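Local coordinates for protein monosaccharide-transporting ATPase (Actinobacillus succinogenes, PDB 5DTE) that binds the sugar D-allose and, as in other periplasmic solute-binding proteins, probably delivers it to an ABC transporter for uptake, at residues Lys26-Asn38 / Asp56-Asp68. Sequence-based numbering, arbitrary orientation.
Sequences KPQIALLMKTLSN and DIDLIVQVAEKED. With ALL (beta-D-allopyranose), chain E.
Ile29 and Ile60 illustrate how the parallel strands 28-33 and 58-63 are joined: Ile60 N donates to Ile29 O at 2.9 Å, and the bonds before and after it run alternately from one strand to the other, from Asp58 N on Pro27 O to Ala64 N on Met33 O. The connection through helix 39-54 makes this the first beta-alpha-beta unit of the N-terminal periplasmic-binding lobe, with 58-63 an edge strand of its sheet. Ile29, Leu31 and Met33 share the sheet face with Leu59, Val61 and Val63, where Phe41 of helix 39-54 packs on Met33. Gln28, Ala30 and Leu32 lie on the other face with Asp58, Ile60 and Gln62; there Leu32 CD2 runs alongside Gln62, 3.4 Å from its CB, while Met80 of helix 70-82 touches both. At the N-terminal end the extended Lys26 crosses Asp58 at about a right angle, and its NZ forms a salt bridge with OD1 on the syn side, 34° out of the carboxylate plane.

Past the strands, Glu67 extends to the sugar with CG anti to its backbone N (chi1 -168°) and the chain extended. Its CB lies near Thr35 CB and Lys34 O, CG passes 3.8 Å from Thr35 CB, and CD rests against Thr35 CG2; OE1 then accepts a hydrogen bond from O6 of allose at 2.8 Å. OE2 stays farther from the sugar, with Thr35 CG2 at 4.0 Å. Lys34 NZ donates to O1 of the sugar at 3.1 Å, but stands 4.6 Å from Glu67 OE1, too far for a salt bridge. The two opposite charges grip different hydroxyls of one neutral sugar, O1 and O6, and their proximity probably favours the charged form of each.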
loop_
_atom_site.group_PDB
_atom_site.type_symbol
_atom_site.label_atom_id
_atom_site.label_comp_id
_atom_site.label_asym_id
_atom_site.label_seq_id
_atom_site.Cartn_x
_atom_site.Cartn_y
_atom_site.Cartn_z
ATOM N N LYS A 26 9.632 1.042 -30.481
ATOM C CA LYS A 26 9.631 0.407 -29.164
ATOM C C LYS A 26 9.304 1.416 -28.080
ATOM O O LYS A 26 10.185 2.144 -27.639
ATOM C CB LYS A 26 10.982 -0.240 -28.868
ATOM C CG LYS A 26 10.960 -1.244 -27.712
ATOM C CD LYS A 26 12.382 -1.735 -27.367
ATOM C CE LYS A 26 12.403 -2.903 -26.349
ATOM N NZ LYS A 26 13.747 -3.093 -25.666
ATOM N N PRO A 27 8.036 1.447 -27.635
ATOM C CA PRO A 27 7.500 2.497 -26.763
ATOM C C PRO A 27 8.257 2.598 -25.452
ATOM O O PRO A 27 8.597 1.569 -24.873
ATOM C CB PRO A 27 6.054 2.055 -26.517
ATOM C CG PRO A 27 5.758 1.048 -27.558
ATOM C CD PRO A 27 7.056 0.370 -27.842
ATOM N N GLN A 28 8.498 3.825 -24.996
ATOM C CA GLN A 28 9.346 4.104 -23.833
ATOM C C GLN A 28 8.523 4.660 -22.667
ATOM O O GLN A 28 8.024 5.785 -22.744
ATOM C CB GLN A 28 10.457 5.082 -24.234
ATOM C CG GLN A 28 11.229 5.679 -23.083
ATOM C CD GLN A 28 12.379 6.557 -23.543
ATOM O OE1 GLN A 28 12.364 7.778 -23.374
ATOM N NE2 GLN A 28 13.385 5.934 -24.130
ATOM N N ILE A 29 8.367 3.862 -21.605
ATOM C CA ILE A 29 7.449 4.181 -20.498
ATOM C C ILE A 29 8.191 4.428 -19.191
ATOM O O ILE A 29 9.102 3.690 -18.860
ATOM C CB ILE A 29 6.420 3.051 -20.268
ATOM C CG1 ILE A 29 5.436 2.991 -21.443
ATOM C CG2 ILE A 29 5.670 3.268 -18.954
ATOM C CD1 ILE A 29 4.132 2.297 -21.141
ATOM N N ALA A 30 7.816 5.470 -18.450
ATOM C CA ALA A 30 8.500 5.756 -17.201
ATOM C C ALA A 30 7.684 5.239 -16.020
ATOM O O ALA A 30 6.456 5.348 -15.996
ATOM C CB ALA A 30 8.781 7.253 -17.057
ATOM N N LEU A 31 8.388 4.647 -15.058
ATOM C CA LEU A 31 7.809 4.244 -13.791
ATOM C C LEU A 31 8.469 5.070 -12.692
ATOM O O LEU A 31 9.673 4.982 -12.480
ATOM C CB LEU A 31 8.015 2.754 -13.553
ATOM C CG LEU A 31 7.491 2.251 -12.213
ATOM C CD1 LEU A 31 5.997 2.517 -12.132
ATOM C CD2 LEU A 31 7.792 0.763 -12.012
ATOM N N LEU A 32 7.691 5.891 -12.004
ATOM C CA LEU A 32 8.265 6.827 -11.047
ATOM C C LEU A 32 7.760 6.548 -9.650
ATOM O O LEU A 32 6.581 6.728 -9.351
ATOM C CB LEU A 32 7.951 8.262 -11.457
ATOM C CG LEU A 32 8.565 8.593 -12.817
ATOM C CD1 LEU A 32 8.194 9.988 -13.253
ATOM C CD2 LEU A 32 10.070 8.429 -12.762
ATOM N N MET A 33 8.664 6.110 -8.785
ATOM C CA MET A 33 8.260 5.510 -7.522
ATOM C C MET A 33 8.694 6.316 -6.304
ATOM O O MET A 33 9.764 6.913 -6.289
ATOM C CB MET A 33 8.807 4.082 -7.450
ATOM C CG MET A 33 8.322 3.232 -8.597
ATOM S SD MET A 33 9.028 1.598 -8.656
ATOM C CE MET A 33 8.280 0.866 -7.212
ATOM N N LYS A 34 7.850 6.320 -5.279
ATOM C CA LYS A 34 8.118 7.096 -4.080
ATOM C C LYS A 34 9.238 6.479 -3.241
ATOM O O LYS A 34 9.907 7.178 -2.470
ATOM C CB LYS A 34 6.835 7.251 -3.251
ATOM C CG LYS A 34 6.176 5.980 -2.758
ATOM C CD LYS A 34 4.730 6.256 -2.339
ATOM C CE LYS A 34 4.242 5.256 -1.296
ATOM N NZ LYS A 34 2.851 5.529 -0.829
ATOM N N THR A 35 9.460 5.178 -3.413
ATOM C CA THR A 35 10.542 4.498 -2.708
ATOM C C THR A 35 10.817 3.109 -3.298
ATOM O O THR A 35 10.025 2.579 -4.069
ATOM C CB THR A 35 10.233 4.362 -1.182
ATOM O OG1 THR A 35 11.416 3.973 -0.473
ATOM C CG2 THR A 35 9.109 3.352 -0.924
ATOM N N LEU A 36 11.963 2.549 -2.937
ATOM C CA LEU A 36 12.297 1.167 -3.240
ATOM C C LEU A 36 12.842 0.491 -1.981
ATOM O O LEU A 36 13.149 -0.707 -1.995
ATOM C CB LEU A 36 13.323 1.078 -4.368
ATOM C CG LEU A 36 12.861 0.968 -5.818
ATOM C CD1 LEU A 36 14.082 0.798 -6.698
ATOM C CD2 LEU A 36 11.879 -0.185 -6.028
ATOM N N SER A 37 12.966 1.284 -0.910
ATOM C CA SER A 37 13.393 0.814 0.411
ATOM C C SER A 37 12.456 -0.251 0.965
ATOM O O SER A 37 12.887 -1.143 1.693
ATOM C CB SER A 37 13.476 1.985 1.396
ATOM O OG SER A 37 14.401 2.969 0.964
ATOM N N ASN A 38 11.174 -0.142 0.625
ATOM C CA ASN A 38 10.174 -1.139 0.996
ATOM C C ASN A 38 10.330 -2.408 0.159
ATOM O O ASN A 38 10.698 -2.344 -1.008
ATOM C CB ASN A 38 8.759 -0.566 0.829
ATOM C CG ASN A 38 7.710 -1.337 1.627
ATOM O OD1 ASN A 38 7.955 -2.453 2.104
ATOM N ND2 ASN A 38 6.537 -0.735 1.787
ATOM N N ASP A 56 7.603 -6.031 -24.698
ATOM C CA ASP A 56 8.575 -5.329 -25.538
ATOM C C ASP A 56 8.603 -3.804 -25.298
ATOM O O ASP A 56 8.718 -3.009 -26.235
ATOM C CB ASP A 56 8.296 -5.646 -27.013
ATOM C CG ASP A 56 8.880 -6.987 -27.436
ATOM O OD1 ASP A 56 10.037 -7.256 -27.067
ATOM O OD2 ASP A 56 8.197 -7.771 -28.132
ATOM N N ILE A 57 8.509 -3.422 -24.027
ATOM C CA ILE A 57 8.520 -2.022 -23.594
ATOM C C ILE A 57 9.894 -1.630 -23.037
ATOM O O ILE A 57 10.493 -2.392 -22.274
ATOM C CB ILE A 57 7.417 -1.767 -22.509
ATOM C CG1 ILE A 57 6.043 -1.695 -23.157
ATOM C CG2 ILE A 57 7.655 -0.479 -21.743
ATOM C CD1 ILE A 57 5.966 -0.629 -24.193
ATOM N N ASP A 58 10.395 -0.456 -23.423
ATOM C CA ASP A 58 11.592 0.106 -22.791
ATOM C C ASP A 58 11.175 0.815 -21.508
ATOM O O ASP A 58 10.475 1.819 -21.565
ATOM C CB ASP A 58 12.336 1.071 -23.732
ATOM C CG ASP A 58 13.361 0.358 -24.639
ATOM O OD1 ASP A 58 13.692 -0.830 -24.389
ATOM O OD2 ASP A 58 13.845 0.995 -25.605
ATOM N N LEU A 59 11.600 0.290 -20.356
ATOM C CA LEU A 59 11.101 0.756 -19.049
ATOM C C LEU A 59 12.103 1.570 -18.206
ATOM O O LEU A 59 13.209 1.110 -17.910
ATOM C CB LEU A 59 10.621 -0.435 -18.224
ATOM C CG LEU A 59 10.032 0.005 -16.896
ATOM C CD1 LEU A 59 8.635 0.558 -17.140
ATOM C CD2 LEU A 59 10.022 -1.145 -15.910
ATOM N N ILE A 60 11.687 2.766 -17.796
ATOM C CA ILE A 60 12.577 3.708 -17.119
ATOM C C ILE A 60 12.192 3.957 -15.674
ATOM O O ILE A 60 11.292 4.749 -15.403
ATOM C CB ILE A 60 12.602 5.069 -17.835
ATOM C CG1 ILE A 60 12.572 4.885 -19.353
ATOM C CG2 ILE A 60 13.801 5.871 -17.398
ATOM C CD1 ILE A 60 12.921 6.146 -20.104
ATOM N N VAL A 61 12.894 3.312 -14.747
ATOM C CA VAL A 61 12.602 3.455 -13.318
ATOM C C VAL A 61 13.422 4.555 -12.644
ATOM O O VAL A 61 14.649 4.571 -12.720
ATOM C CB VAL A 61 12.848 2.136 -12.560
ATOM C CG1 VAL A 61 12.649 2.353 -11.082
ATOM C CG2 VAL A 61 11.922 1.045 -13.087
ATOM N N GLN A 62 12.728 5.484 -11.996
ATOM C CA GLN A 62 13.378 6.511 -11.191
ATOM C C GLN A 62 12.683 6.566 -9.857
ATOM O O GLN A 62 11.462 6.580 -9.784
ATOM C CB GLN A 62 13.337 7.887 -11.858
ATOM C CG GLN A 62 13.789 7.905 -13.305
ATOM C CD GLN A 62 14.469 9.209 -13.669
ATOM O OE1 GLN A 62 14.740 10.041 -12.799
ATOM N NE2 GLN A 62 14.761 9.392 -14.953
ATOM N N VAL A 63 13.473 6.610 -8.802
ATOM C CA VAL A 63 12.954 6.534 -7.461
ATOM C C VAL A 63 13.257 7.846 -6.755
ATOM O O VAL A 63 14.308 8.448 -6.974
ATOM C CB VAL A 63 13.563 5.322 -6.750
ATOM C CG1 VAL A 63 13.210 5.261 -5.287
ATOM C CG2 VAL A 63 13.091 4.080 -7.456
ATOM N N ALA A 64 12.302 8.314 -5.960
ATOM C CA ALA A 64 12.494 9.474 -5.107
ATOM C C ALA A 64 13.444 9.118 -3.966
ATOM O O ALA A 64 13.547 7.943 -3.584
ATOM C CB ALA A 64 11.153 9.958 -4.566
ATOM N N GLU A 65 14.131 10.117 -3.408
ATOM C CA GLU A 65 15.168 9.829 -2.421
ATOM C C GLU A 65 14.602 9.583 -1.023
ATOM O O GLU A 65 14.756 8.490 -0.492
ATOM C CB GLU A 65 16.217 10.939 -2.421
ATOM C CG GLU A 65 17.160 10.810 -3.618
ATOM C CD GLU A 65 18.069 11.999 -3.805
ATOM O OE1 GLU A 65 18.899 12.257 -2.904
ATOM O OE2 GLU A 65 17.956 12.661 -4.862
ATOM N N LYS A 66 13.942 10.545 -0.403
ATOM C CA LYS A 66 13.206 10.148 0.792
ATOM C C LYS A 66 11.781 9.808 0.351
ATOM O O LYS A 66 11.287 10.308 -0.673
ATOM C CB LYS A 66 13.254 11.206 1.928
ATOM C CG LYS A 66 12.959 12.654 1.577
ATOM C CD LYS A 66 13.053 13.547 2.828
ATOM C CE LYS A 66 12.565 14.981 2.569
ATOM N NZ LYS A 66 11.093 15.185 2.757
ATOM N N GLU A 67 11.147 8.905 1.091
ATOM C CA GLU A 67 9.835 8.427 0.703
ATOM C C GLU A 67 8.851 9.575 0.732
ATOM O O GLU A 67 7.961 9.639 -0.105
ATOM C CB GLU A 67 9.366 7.295 1.614
ATOM C CG GLU A 67 8.145 6.570 1.065
ATOM C CD GLU A 67 7.728 5.356 1.886
ATOM O OE1 GLU A 67 6.583 4.890 1.695
ATOM O OE2 GLU A 67 8.533 4.870 2.716
ATOM N N ASP A 68 9.047 10.498 1.676
ATOM C CA ASP A 68 8.112 11.606 1.898
ATOM C C ASP A 68 8.418 12.900 1.129
ATOM O O ASP A 68 7.670 13.864 1.241
ATOM C CB ASP A 68 8.015 11.928 3.398
ATOM C CG ASP A 68 9.368 12.105 4.052
ATOM O OD1 ASP A 68 10.380 12.128 3.332
ATOM O OD2 ASP A 68 9.419 12.238 5.291
HETATM C C1 ALL E . 1.379 2.188 0.555
HETATM C C2 ALL E . 1.348 0.903 -0.248
HETATM C C3 ALL E . 2.068 -0.205 0.427
HETATM C C4 ALL E . 3.410 0.212 0.943
HETATM C C5 ALL E . 3.211 1.399 1.870
HETATM C C6 ALL E . 4.444 1.799 2.614
HETATM O O1 ALL E . 0.918 3.252 -0.183
HETATM O O2 ALL E . -0.035 0.514 -0.397
HETATM O O3 ALL E . 1.272 -0.651 1.569
HETATM O O4 ALL E . 4.029 -0.877 1.644
HETATM O O5 ALL E . 2.752 2.509 1.046
HETATM O O6 ALL E . 5.348 2.415 1.721
#